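PDB 6MCA: ankyrin repeat domain protein from Legionella pneumophila subsp. pneumophila, which is a bacterial effector with ankyrin repeats and a cysteine protease-like domain that interacts with LARP7, a component of the host 7SK snRNP complex. Local coordinates for residues A[385-388]-A[389-392]; A[132-135]-A[136-139]; A[83-86]-A[87-91]; A[195-198]-A[199-203]. One frame throughout, in Å; residues are numbered along the deposited sequence.

Interaction 1 (A[385-388]-A[389-392]); sequences EWDK and DRAL
Trp-386 and Arg-390 meet one turn apart on the long alpha-helix 373-399, which packs against helices 147-162 and 188-202. The helix is held here by regular i to i+4 backbone bonds. One runs from Arg-390 N to Trp-386 O at 2.9 Å.

The apolar part of Arg-390 lies on the indole. Its CB sits over the six-membered ring of Trp-386, 4.1 Å from the centroid, in a CH-pi contact. CG follows, 3.9 Å from Trp-386 CH2. The ring is also met edge-to-face by Phe-202.

Two ion pairs run along the helix at i to i+3 spacing. Lys-388 is stretched out beyond CG and brings NZ to the syn side of Glu-385 OE1, at 3.1 Å. Glu-385 OE2 and Asp-389 OD1 both pair with Arg-432, which probably offsets the closeness of the two acids.

In the second pair, Arg-390 bends at chi2 (-97°) and chi3 (-64°), which turns its guanidinium back to Asp-387. Arg-162 takes the other carboxylate oxygen, OD2. Arg-390 NH2 reaches the syn lone pair of Asp-387 OD1 at 2.6 Å, and NE adds a weak bond to the same oxygen at 3.1 Å.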
loop_
_atom_site.group_PDB
_atom_site.type_symbol
_atom_site.label_atom_id
_atom_site.label_comp_id
_atom_site.label_asym_id
_atom_site.label_seq_id
_atom_site.Cartn_x
_atom_site.Cartn_y
_atom_site.Cartn_z
ATOM N N GLU A 385 16.397 3.759 4.445
ATOM C CA GLU A 385 17.416 4.026 3.432
ATOM C C GLU A 385 17.704 2.782 2.596
ATOM O O GLU A 385 17.868 2.870 1.368
ATOM C CB GLU A 385 18.692 4.547 4.093
ATOM C CG GLU A 385 18.567 5.956 4.661
ATOM C CD GLU A 385 18.134 6.976 3.622
ATOM O OE1 GLU A 385 17.038 7.556 3.774
ATOM O OE2 GLU A 385 18.890 7.201 2.653
ATOM N N TRP A 386 17.761 1.612 3.244
ATOM C CA TRP A 386 17.960 0.370 2.509
ATOM C C TRP A 386 16.840 0.140 1.505
ATOM O O TRP A 386 17.091 -0.304 0.381
ATOM C CB TRP A 386 18.056 -0.807 3.482
ATOM C CG TRP A 386 18.181 -2.136 2.803
ATOM C CD1 TRP A 386 19.336 -2.803 2.515
ATOM C CD2 TRP A 386 17.111 -2.959 2.320
ATOM N NE1 TRP A 386 19.053 -3.990 1.883
ATOM C CE2 TRP A 386 17.694 -4.108 1.751
ATOM C CE3 TRP A 386 15.718 -2.834 2.313
ATOM C CZ2 TRP A 386 16.932 -5.127 1.182
ATOM C CZ3 TRP A 386 14.965 -3.845 1.747
ATOM C CH2 TRP A 386 15.573 -4.976 1.190
ATOM N N ASP A 387 15.596 0.443 1.886
ATOM C CA ASP A 387 14.479 0.222 0.972
ATOM C C ASP A 387 14.512 1.207 -0.190
ATOM O O ASP A 387 14.198 0.838 -1.330
ATOM C CB ASP A 387 13.154 0.319 1.728
ATOM C CG ASP A 387 12.068 -0.539 1.108
ATOM O OD1 ASP A 387 12.369 -1.686 0.714
ATOM O OD2 ASP A 387 10.915 -0.069 1.013
ATOM N N LYS A 388 14.879 2.464 0.080
ATOM C CA LYS A 388 15.098 3.421 -1.002
ATOM C C LYS A 388 16.080 2.863 -2.027
ATOM O O LYS A 388 15.786 2.800 -3.232
ATOM C CB LYS A 388 15.628 4.742 -0.441
ATOM C CG LYS A 388 14.623 5.581 0.324
ATOM C CD LYS A 388 15.264 6.890 0.763
ATOM C CE LYS A 388 14.311 7.743 1.581
ATOM N NZ LYS A 388 14.964 9.000 2.045
ATOM N N ASP A 389 17.257 2.446 -1.553
ATOM C CA ASP A 389 18.277 1.945 -2.468
ATOM C C ASP A 389 17.840 0.653 -3.154
ATOM O O ASP A 389 18.186 0.429 -4.319
ATOM C CB ASP A 389 19.596 1.748 -1.722
ATOM C CG ASP A 389 20.231 3.064 -1.310
ATOM O OD1 ASP A 389 20.143 4.037 -2.089
ATOM O OD2 ASP A 389 20.812 3.128 -0.206
ATOM N N ARG A 390 17.063 -0.188 -2.468
ATOM C CA ARG A 390 16.583 -1.428 -3.071
ATOM C C ARG A 390 15.635 -1.143 -4.228
ATOM O O ARG A 390 15.734 -1.765 -5.293
ATOM C CB ARG A 390 15.894 -2.292 -2.011
ATOM C CG ARG A 390 15.465 -3.673 -2.496
ATOM C CD ARG A 390 13.992 -3.710 -2.896
ATOM N NE ARG A 390 13.097 -3.462 -1.769
ATOM C CZ ARG A 390 11.790 -3.708 -1.784
ATOM N NH1 ARG A 390 11.221 -4.210 -2.872
ATOM N NH2 ARG A 390 11.051 -3.453 -0.712
ATOM N N ALA A 391 14.700 -0.210 -4.034
ATOM C CA ALA A 391 13.780 0.139 -5.112
ATOM C C ALA A 391 14.524 0.762 -6.288
ATOM O O ALA A 391 14.238 0.451 -7.457
ATOM C CB ALA A 391 12.698 1.084 -4.590
ATOM N N LEU A 392 15.493 1.639 -5.999
ATOM C CA LEU A 392 16.288 2.228 -7.073
ATOM C C LEU A 392 17.044 1.157 -7.854
ATOM O O LEU A 392 17.091 1.191 -9.093
ATOM C CB LEU A 392 17.255 3.262 -6.496
ATOM C CG LEU A 392 18.152 4.001 -7.490
ATOM C CD1 LEU A 392 17.318 4.651 -8.579
ATOM C CD2 LEU A 392 18.995 5.039 -6.771
#

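Interaction 2 (A[132-135]-A[136-139]); sequences GQDA and IKQL
Gly-132 C lies 3.9 Å from Lys-137 NZ, at the point where one helix ends and the next begins. The positive phi of Gly-132 (63°) closes helix 126-131 in a Schellman motif. The chain therefore ends one helix and starts another within two residues.

Gln-133 is the N-cap of helix 134-142. Its O accepts the first of the i to i+4 bonds in this stretch, from Lys-137 N at 3.1 Å, with the donor in the carbonyl plane. Its CB lies 3.8 Å from Ile-136 CG2. That methyl is also 3.5 Å from Gln-133 O. The side chain of Ile-136 then leads away to Leu-101 and Thr-104 of helix 101-109 and to Pro-128 of helix 126-131.

This helix-turn-helix packing belongs to the ankyrin repeat region, where paired helices stack side by side.

Asp-134 carries the one salt bridge of the contact. Lys-137 NZ is 3.0 Å from Asp-134 OD1, and it comes from above the carboxylate plane, 59° out of it. The two side chains run side by side. Lys-137 is bent at chi2, chi3 and chi4, and this folds its ammonium back toward the first turn. The Lys-137 side chain touches Pro-128 and Val-129. Asp-134 O accepts from the backbone N of Gln-138, and the CG of Gln-138 lies 3.3 Å from that same oxygen.

Ala-135 O accepts from Leu-139 N at 2.9 Å. The methyl of Ala-135 touches Leu-101, while Leu-139 packs on Lys-105 of helix 101-109.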
loop_
_atom_site.group_PDB
_atom_site.type_symbol
_atom_site.label_atom_id
_atom_site.label_comp_id
_atom_site.label_asym_id
_atom_site.label_seq_id
_atom_site.Cartn_x
_atom_site.Cartn_y
_atom_site.Cartn_z
ATOM N N GLY A 132 3.051 -13.320 -1.728
ATOM C CA GLY A 132 3.728 -14.575 -2.021
ATOM C C GLY A 132 2.801 -15.764 -2.146
ATOM O O GLY A 132 3.114 -16.849 -1.638
ATOM N N GLN A 133 1.661 -15.587 -2.809
ATOM C CA GLN A 133 0.682 -16.658 -2.997
ATOM C C GLN A 133 0.952 -17.289 -4.360
ATOM O O GLN A 133 0.401 -16.876 -5.381
ATOM C CB GLN A 133 -0.738 -16.117 -2.874
ATOM C CG GLN A 133 -1.069 -15.616 -1.474
ATOM C CD GLN A 133 -2.215 -14.621 -1.456
ATOM O OE1 GLN A 133 -2.519 -13.990 -2.467
ATOM N NE2 GLN A 133 -2.851 -14.473 -0.300
ATOM N N ASP A 134 1.806 -18.316 -4.364
ATOM C CA ASP A 134 2.344 -18.842 -5.616
ATOM C C ASP A 134 1.306 -19.625 -6.412
ATOM O O ASP A 134 1.337 -19.602 -7.647
ATOM C CB ASP A 134 3.563 -19.720 -5.331
ATOM C CG ASP A 134 4.753 -18.921 -4.836
ATOM O OD1 ASP A 134 5.251 -18.060 -5.591
ATOM O OD2 ASP A 134 5.187 -19.151 -3.686
ATOM N N ALA A 135 0.394 -20.328 -5.737
ATOM C CA ALA A 135 -0.592 -21.135 -6.451
ATOM C C ALA A 135 -1.515 -20.262 -7.294
ATOM O O ALA A 135 -1.729 -20.528 -8.484
ATOM C CB ALA A 135 -1.398 -21.975 -5.460
ATOM N N ILE A 136 -2.070 -19.209 -6.692
ATOM C CA ILE A 136 -2.967 -18.331 -7.435
ATOM C C ILE A 136 -2.193 -17.536 -8.481
ATOM O O ILE A 136 -2.724 -17.236 -9.559
ATOM C CB ILE A 136 -3.748 -17.427 -6.459
ATOM C CG1 ILE A 136 -5.082 -16.996 -7.071
ATOM C CG2 ILE A 136 -2.928 -16.221 -6.034
ATOM C CD1 ILE A 136 -6.143 -16.679 -6.041
ATOM N N LYS A 137 -0.924 -17.221 -8.209
ATOM C CA LYS A 137 -0.096 -16.560 -9.212
ATOM C C LYS A 137 0.096 -17.447 -10.435
ATOM O O LYS A 137 0.010 -16.973 -11.572
ATOM C CB LYS A 137 1.259 -16.181 -8.617
ATOM C CG LYS A 137 1.242 -14.933 -7.754
ATOM C CD LYS A 137 2.576 -14.209 -7.828
ATOM C CE LYS A 137 3.726 -15.107 -7.407
ATOM N NZ LYS A 137 3.577 -15.581 -6.006
ATOM N N GLN A 138 0.352 -18.739 -10.222
ATOM C CA GLN A 138 0.537 -19.648 -11.348
ATOM C C GLN A 138 -0.775 -19.882 -12.086
ATOM O O GLN A 138 -0.787 -20.010 -13.316
ATOM C CB GLN A 138 1.129 -20.970 -10.862
ATOM C CG GLN A 138 2.577 -20.858 -10.423
ATOM C CD GLN A 138 3.060 -22.088 -9.684
ATOM O OE1 GLN A 138 2.289 -23.012 -9.423
ATOM N NE2 GLN A 138 4.342 -22.104 -9.341
ATOM N N LEU A 139 -1.889 -19.942 -11.351
ATOM C CA LEU A 139 -3.191 -20.045 -12.003
ATOM C C LEU A 139 -3.451 -18.839 -12.897
ATOM O O LEU A 139 -3.971 -18.982 -14.010
ATOM C CB LEU A 139 -4.296 -20.187 -10.955
ATOM C CG LEU A 139 -5.736 -20.264 -11.473
ATOM C CD1 LEU A 139 -5.871 -21.305 -12.578
ATOM C CD2 LEU A 139 -6.699 -20.556 -10.334
#

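Interaction 3 (A[83-86]-A[87-91]); sequences KPDV and TGRTP
Asp-85 turns its carboxylate toward the residues that follow and meets Thr-87 and Arg-89. From CB, chi1 (55°) sets CG between the backbone N and the carbonyl carbon. This brings the carboxylate close to the chain ahead.

CG lies 3.6 Å from Thr-87 OG1. Beyond it, OD1 is gripped twice by one residue. The hydroxyl OG1 of Thr-87 donates to its syn lone pair at 2.5 Å, and Thr-87 N comes to its anti side at 2.9 Å. OD2 rests 3.3 Å from Arg-89 CB and accepts a hydrogen bond from Trp-94 NE1.

The double grip by Thr-87 probably steadies a type I beta turn from Asp-85 to Gly-88, the tip of a loop between helices 68-76 and 91-97. Hairpin-like loops of this kind link successive repeats in ankyrin proteins. Gly-88 N closes the turn on Asp-85 O at 3.0 Å. Gly-88 has backbone angles (93/5) that suit a residue without a side chain.

Behind the turn the two arms of the loop run back alongside each other. Arg-89 O takes a weak bond from Asp-85 N, and Pro-84 CB lies 3.5 Å from Gly-88 C. Arg-89 itself leads away to a salt bridge with Asp-97 and a cation-pi contact with Trp-94.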
loop_
_atom_site.group_PDB
_atom_site.type_symbol
_atom_site.label_atom_id
_atom_site.label_comp_id
_atom_site.label_asym_id
_atom_site.label_seq_id
_atom_site.Cartn_x
_atom_site.Cartn_y
_atom_site.Cartn_z
ATOM N N LYS A 83 -17.701 -7.048 -14.796
ATOM C CA LYS A 83 -18.250 -5.782 -14.320
ATOM C C LYS A 83 -17.709 -5.467 -12.932
ATOM O O LYS A 83 -17.894 -6.268 -12.006
ATOM C CB LYS A 83 -19.774 -5.819 -14.291
ATOM C CG LYS A 83 -20.387 -4.509 -13.823
ATOM C CD LYS A 83 -21.898 -4.504 -13.947
ATOM C CE LYS A 83 -22.466 -3.161 -13.516
ATOM N NZ LYS A 83 -23.947 -3.110 -13.642
ATOM N N PRO A 84 -17.044 -4.331 -12.738
ATOM C CA PRO A 84 -16.465 -4.032 -11.426
ATOM C C PRO A 84 -17.368 -3.162 -10.568
ATOM O O PRO A 84 -18.423 -2.707 -11.021
ATOM C CB PRO A 84 -15.177 -3.292 -11.794
ATOM C CG PRO A 84 -15.576 -2.514 -13.025
ATOM C CD PRO A 84 -16.623 -3.351 -13.754
ATOM N N ASP A 85 -16.959 -2.925 -9.326
ATOM C CA ASP A 85 -17.604 -1.922 -8.490
ATOM C C ASP A 85 -17.005 -0.557 -8.832
ATOM O O ASP A 85 -16.240 -0.414 -9.790
ATOM C CB ASP A 85 -17.463 -2.287 -7.014
ATOM C CG ASP A 85 -16.022 -2.496 -6.595
ATOM O OD1 ASP A 85 -15.294 -1.494 -6.450
ATOM O OD2 ASP A 85 -15.617 -3.662 -6.405
ATOM N N VAL A 86 -17.343 0.467 -8.044
ATOM C CA VAL A 86 -16.919 1.828 -8.373
ATOM C C VAL A 86 -15.401 1.965 -8.309
ATOM O O VAL A 86 -14.817 2.802 -9.008
ATOM C CB VAL A 86 -17.626 2.840 -7.448
ATOM C CG1 VAL A 86 -17.177 2.659 -6.007
ATOM C CG2 VAL A 86 -17.384 4.268 -7.922
ATOM N N THR A 87 -14.736 1.142 -7.497
ATOM C CA THR A 87 -13.286 1.215 -7.366
ATOM C C THR A 87 -12.547 0.520 -8.502
ATOM O O THR A 87 -11.323 0.656 -8.595
ATOM C CB THR A 87 -12.840 0.608 -6.033
ATOM O OG1 THR A 87 -12.887 -0.823 -6.118
ATOM C CG2 THR A 87 -13.749 1.072 -4.905
ATOM N N GLY A 88 -13.251 -0.211 -9.363
ATOM C CA GLY A 88 -12.620 -0.940 -10.440
ATOM C C GLY A 88 -12.264 -2.375 -10.121
ATOM O O GLY A 88 -11.632 -3.038 -10.954
ATOM N N ARG A 89 -12.645 -2.876 -8.947
ATOM C CA ARG A 89 -12.372 -4.258 -8.567
ATOM C C ARG A 89 -13.355 -5.176 -9.283
ATOM O O ARG A 89 -14.544 -5.208 -8.947
ATOM C CB ARG A 89 -12.476 -4.429 -7.054
ATOM C CG ARG A 89 -11.235 -4.037 -6.273
ATOM C CD ARG A 89 -11.241 -4.713 -4.910
ATOM N NE ARG A 89 -10.138 -4.279 -4.057
ATOM C CZ ARG A 89 -9.848 -4.826 -2.880
ATOM N NH1 ARG A 89 -10.578 -5.832 -2.418
ATOM N NH2 ARG A 89 -8.828 -4.368 -2.167
ATOM N N THR A 90 -12.863 -5.925 -10.266
ATOM C CA THR A 90 -13.669 -6.926 -10.940
ATOM C C THR A 90 -13.907 -8.102 -9.996
ATOM O O THR A 90 -13.255 -8.215 -8.956
ATOM C CB THR A 90 -12.974 -7.385 -12.222
ATOM O OG1 THR A 90 -11.833 -8.187 -11.890
ATOM C CG2 THR A 90 -12.525 -6.185 -13.046
ATOM N N PRO A 91 -14.858 -8.986 -10.318
ATOM C CA PRO A 91 -15.014 -10.207 -9.507
ATOM C C PRO A 91 -13.731 -11.007 -9.368
ATOM O O PRO A 91 -13.504 -11.632 -8.320
ATOM C CB PRO A 91 -16.089 -10.991 -10.271
ATOM C CG PRO A 91 -16.901 -9.944 -10.940
ATOM C CD PRO A 91 -15.948 -8.835 -11.300
#

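Interaction 4 (A[195-198]-A[199-203]); sequences VKDS and LRRFI
The carboxylate of Asp-197 is gripped by two arginines, one on each oxygen. OD2 takes NE of Arg-201 at 2.7 Å. OD1 takes NH2 of Arg-200 at 3.1 Å, with a weak second bond from Arg-200 NE. Both arginines come in on the syn side, and both place the oxygen close to the guanidinium plane.

The two guanidiniums are turned differently against the acid. The plane of Arg-200 makes 47° with the carboxylate and that of Arg-201 makes 71°. Arg-200 bends at chi3 (70°) and lies alongside Asp-197. Arg-201 is extended from CG to NE and crosses it. NH2 of Arg-200 sits 3.6 Å above the centre of the Arg-201 guanidinium. The acid they share probably makes this close approach of two cations tolerable. A water accepts from Arg-201 NH2 and gives a weak bond to Asp-197 OD2.

Val-195 and Leu-199 add an apolar contact. Leu-199 CD1 approaches Val-195 CG1 at 4.4 Å. Val-195 also packs on Phe-225, and Leu-199 on Trp-383. Ser-198 OG is hydrogen-bonded to Trp-383 NE1. Phe-202 meets the ring of Trp-383 from helix 373-399, with the planes at about 60°.

Backbone bonds of the i to i+4 kind run throughout, among them Phe-202 N to Ser-198 O at 2.8 Å. The acid thus pairs with residues three and four places ahead. This is an intrahelical salt-bridge network, set in the last turns of alpha-helix 188-202 where it packs on helices 215-233 and 373-399.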
loop_
_atom_site.group_PDB
_atom_site.type_symbol
_atom_site.label_atom_id
_atom_site.label_comp_id
_atom_site.label_asym_id
_atom_site.label_seq_id
_atom_site.Cartn_x
_atom_site.Cartn_y
_atom_site.Cartn_z
ATOM N N VAL A 195 4.693 -2.991 3.103
ATOM C CA VAL A 195 5.560 -2.798 4.261
ATOM C C VAL A 195 5.993 -4.144 4.822
ATOM O O VAL A 195 7.167 -4.340 5.172
ATOM C CB VAL A 195 4.855 -1.937 5.325
ATOM C CG1 VAL A 195 5.537 -2.093 6.678
ATOM C CG2 VAL A 195 4.850 -0.481 4.899
ATOM N N LYS A 196 5.061 -5.098 4.905
ATOM C CA LYS A 196 5.436 -6.437 5.354
ATOM C C LYS A 196 6.466 -7.058 4.414
ATOM O O LYS A 196 7.467 -7.638 4.861
ATOM C CB LYS A 196 4.195 -7.321 5.465
ATOM C CG LYS A 196 4.489 -8.713 5.992
ATOM C CD LYS A 196 3.271 -9.610 5.896
ATOM C CE LYS A 196 3.648 -11.061 6.135
ATOM N NZ LYS A 196 2.492 -11.977 5.935
ATOM N N ASP A 197 6.245 -6.931 3.101
ATOM C CA ASP A 197 7.186 -7.506 2.143
ATOM C C ASP A 197 8.549 -6.822 2.217
ATOM O O ASP A 197 9.590 -7.475 2.063
ATOM C CB ASP A 197 6.617 -7.417 0.728
ATOM C CG ASP A 197 7.503 -8.095 -0.293
ATOM O OD1 ASP A 197 7.507 -9.345 -0.338
ATOM O OD2 ASP A 197 8.197 -7.382 -1.048
ATOM N N SER A 198 8.563 -5.508 2.461
ATOM C CA SER A 198 9.818 -4.780 2.577
ATOM C C SER A 198 10.591 -5.213 3.811
ATOM O O SER A 198 11.814 -5.357 3.760
ATOM C CB SER A 198 9.546 -3.277 2.612
ATOM O OG SER A 198 10.673 -2.561 3.084
ATOM N N LEU A 199 9.897 -5.428 4.931
ATOM C CA LEU A 199 10.571 -5.954 6.115
ATOM C C LEU A 199 11.146 -7.341 5.847
ATOM O O LEU A 199 12.283 -7.643 6.243
ATOM C CB LEU A 199 9.604 -5.992 7.298
ATOM C CG LEU A 199 9.197 -4.640 7.882
ATOM C CD1 LEU A 199 8.152 -4.826 8.968
ATOM C CD2 LEU A 199 10.413 -3.900 8.423
ATOM N N ARG A 200 10.369 -8.198 5.173
ATOM C CA ARG A 200 10.850 -9.537 4.843
ATOM C C ARG A 200 12.118 -9.473 4.001
ATOM O O ARG A 200 13.091 -10.191 4.264
ATOM C CB ARG A 200 9.762 -10.323 4.111
ATOM C CG ARG A 200 10.217 -11.692 3.634
ATOM C CD ARG A 200 9.212 -12.316 2.680
ATOM N NE ARG A 200 9.175 -11.630 1.392
ATOM C CZ ARG A 200 10.015 -11.875 0.392
ATOM N NH1 ARG A 200 10.963 -12.790 0.530
ATOM N NH2 ARG A 200 9.906 -11.203 -0.746
ATOM N N ARG A 201 12.122 -8.620 2.974
ATOM C CA ARG A 201 13.319 -8.460 2.154
ATOM C C ARG A 201 14.464 -7.850 2.952
ATOM O O ARG A 201 15.632 -8.180 2.712
ATOM C CB ARG A 201 13.010 -7.594 0.934
ATOM C CG ARG A 201 11.948 -8.163 0.018
ATOM C CD ARG A 201 11.641 -7.210 -1.125
ATOM N NE ARG A 201 10.651 -7.766 -2.041
ATOM C CZ ARG A 201 10.937 -8.612 -3.023
ATOM N NH1 ARG A 201 12.189 -9.001 -3.221
ATOM N NH2 ARG A 201 9.972 -9.069 -3.808
ATOM N N PHE A 202 14.148 -6.968 3.901
ATOM C CA PHE A 202 15.177 -6.276 4.665
ATOM C C PHE A 202 15.952 -7.243 5.545
ATOM O O PHE A 202 17.189 -7.267 5.515
ATOM C CB PHE A 202 14.532 -5.172 5.502
ATOM C CG PHE A 202 15.495 -4.433 6.381
ATOM C CD1 PHE A 202 16.513 -3.672 5.833
ATOM C CD2 PHE A 202 15.374 -4.492 7.760
ATOM C CE1 PHE A 202 17.398 -2.987 6.644
ATOM C CE2 PHE A 202 16.255 -3.809 8.575
ATOM C CZ PHE A 202 17.268 -3.056 8.017
ATOM N N ILE A 203 15.245 -8.065 6.328
ATOM C CA ILE A 203 15.934 -9.005 7.212
ATOM C C ILE A 203 16.547 -10.176 6.460
ATOM O O ILE A 203 17.214 -11.016 7.077
ATOM C CB ILE A 203 14.996 -9.545 8.310
ATOM C CG1 ILE A 203 13.818 -10.293 7.697
ATOM C CG2 ILE A 203 14.499 -8.409 9.190
ATOM C CD1 ILE A 203 12.856 -10.839 8.732
HETATM O O HOH W 1 7.073 -9.016 -3.641
#

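How the interactions relate
Interactions 1 and 4 form one packed unit, with centres 12 Å apart. Helices 373-399 and 188-202 meet there. Asp-387 OD1 is 3.0 Å from Ser-198 OG, a probable hydrogen bond, and Trp-386 CH2 packs 3.5 Å from Arg-201 O. Arg-390 NH1 also lies on the CD of Arg-201. Interactions 2 and 3 belong to the ankyrin region, with centres 21 Å apart and no touch. Interaction 2 comes closer to interaction 4, nearest atoms about 6 Å apart. Interaction 3 is on the opposite side of the chain's centre from interactions 1 and 4. Arg-89 NE of interaction 3 is hydrogen-bonded to a tartrate, probably from the crystallisation liquor.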